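Local coordinates for protein putative Nitroreductase (Anabaena variabilis ATCC 29413, PDB 3EO7) that binds flavin mononucleotide and is probably an oxidoreductase of the nitroreductase family, at residues Tyr453-Leu456 / His457-Ala460. Numbering follows the deposited sequence.
Sequences YRYL and HMDA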
# COMPACT_ATOMS: atom_id res chain seq x y z
N TYR A 453 6.00 9.49 7.66
CA TYR A 453 6.00 8.09 8.04
C TYR A 453 4.85 7.35 7.38
O TYR A 453 5.02 6.20 6.92
CB TYR A 453 5.93 7.95 9.57
CG TYR A 453 6.44 6.62 10.07
CD1 TYR A 453 7.78 6.42 10.32
CD2 TYR A 453 5.56 5.58 10.32
CE1 TYR A 453 8.27 5.20 10.80
CE2 TYR A 453 6.02 4.38 10.83
CZ TYR A 453 7.39 4.19 11.04
OH TYR A 453 7.82 3.01 11.54
N ARG A 454 3.66 7.97 7.37
CA ARG A 454 2.50 7.39 6.69
C ARG A 454 2.80 7.20 5.19
O ARG A 454 2.54 6.17 4.62
CB ARG A 454 1.30 8.35 6.76
CG ARG A 454 0.85 8.71 8.12
CD ARG A 454 -0.45 9.53 7.95
NE ARG A 454 -0.84 10.15 9.19
CZ ARG A 454 -1.93 10.91 9.34
NH1 ARG A 454 -2.73 11.14 8.30
NH2 ARG A 454 -2.20 11.43 10.52
N TYR A 455 3.34 8.26 4.59
CA TYR A 455 3.59 8.30 3.15
C TYR A 455 4.56 7.22 2.73
O TYR A 455 4.36 6.55 1.71
CB TYR A 455 4.14 9.65 2.72
CG TYR A 455 3.28 10.88 3.01
CD1 TYR A 455 1.88 10.81 3.06
CD2 TYR A 455 3.86 12.14 3.10
CE1 TYR A 455 1.14 11.93 3.25
CE2 TYR A 455 3.11 13.30 3.30
CZ TYR A 455 1.72 13.19 3.38
OH TYR A 455 0.92 14.31 3.55
N LEU A 456 5.61 7.05 3.51
CA LEU A 456 6.63 6.06 3.18
C LEU A 456 6.07 4.64 3.15
O LEU A 456 6.36 3.85 2.22
CB LEU A 456 7.78 6.10 4.21
CG LEU A 456 8.65 7.34 4.26
CD1 LEU A 456 9.61 7.36 5.47
CD2 LEU A 456 9.40 7.49 2.90
N HIS A 457 5.30 4.30 4.18
CA HIS A 457 4.77 2.95 4.34
C HIS A 457 3.69 2.70 3.30
O HIS A 457 3.65 1.63 2.70
CB HIS A 457 4.31 2.72 5.79
CG HIS A 457 5.44 2.49 6.73
ND1 HIS A 457 6.21 3.51 7.25
CD2 HIS A 457 5.97 1.34 7.21
CE1 HIS A 457 7.15 3.00 8.03
NE2 HIS A 457 7.04 1.68 8.01
N MSE A 458 2.84 3.71 3.03
CA MSE A 458 1.83 3.54 1.98
C MSE A 458 2.51 3.37 0.61
O MSE A 458 2.11 2.51 -0.19
CB MSE A 458 0.83 4.68 1.96
CG MSE A 458 -0.15 4.56 3.13
SE MSE A 458 -1.58 5.87 3.04
CE MSE A 458 -0.64 7.45 3.56
N ASP A 459 3.54 4.15 0.32
CA ASP A 459 4.24 3.99 -0.96
C ASP A 459 4.90 2.61 -1.10
O ASP A 459 4.83 2.01 -2.17
CB ASP A 459 5.28 5.09 -1.17
CG ASP A 459 4.67 6.41 -1.63
OD1 ASP A 459 3.46 6.45 -2.03
OD2 ASP A 459 5.43 7.44 -1.57
N ALA A 460 5.53 2.11 -0.03
CA ALA A 460 6.14 0.79 -0.04
C ALA A 460 5.11 -0.30 -0.27
O ALA A 460 5.35 -1.24 -1.06
CB ALA A 460 6.93 0.55 1.26
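Tyr453 and His457, one turn apart near the start of helix 452-473, meet twice: ring to ring, and imidazole to backbone carbonyl. The CE1 corner of the imidazole comes over one face of the phenol, 3.2 Å from Tyr453 CZ and displaced toward the rim. With planes at 34° and centroids 4.4 Å apart, the pair is neither a parallel stack nor a T. Tyr453 gets there because its CG stands anti to the backbone N (chi1 -158°), which carries the ring forward along the helix. His457 swings back toward it, CG anti to its own carbonyl carbon, and its ND1 donates to Tyr453 O at 3.0 Å with an N-H...O angle of 155°. The oxygen lies close to the imidazole plane, so the bond fixes the ring's rotation and indicates a proton on ND1. The same oxygen also accepts a weak bond from His457 N at 3.3 Å, and is thus gripped by both backbone and side chain of one residue. Beyond the pair, Tyr453 OH hydrogen-bonds His14 ND1, and His457 packs on Arg183 and Cys186 of helix 181-202.

On another side of the helix, selenomethionine Met458 bends at chi3, bringing CE back to 3.8 Å from Arg454 CB and to the edge of the Tyr455 ring, 4.2 Å from Tyr455 CD1. The Arg454 guanidinium extends onward to a salt bridge with Asp215.

Without the phenol, as with an alanine here, His457 CE1 would probably lose the aromatic surface it rests on and His14 its hydroxyl partner, while the ND1 bond to the main-chain oxygen could persist. The His457 side chain lies about 8 Å from the bound flavin mononucleotide; with ND1 spent as a donor to a helix carbonyl, a neutral imidazole would probably keep its acceptor lone pair on NE2.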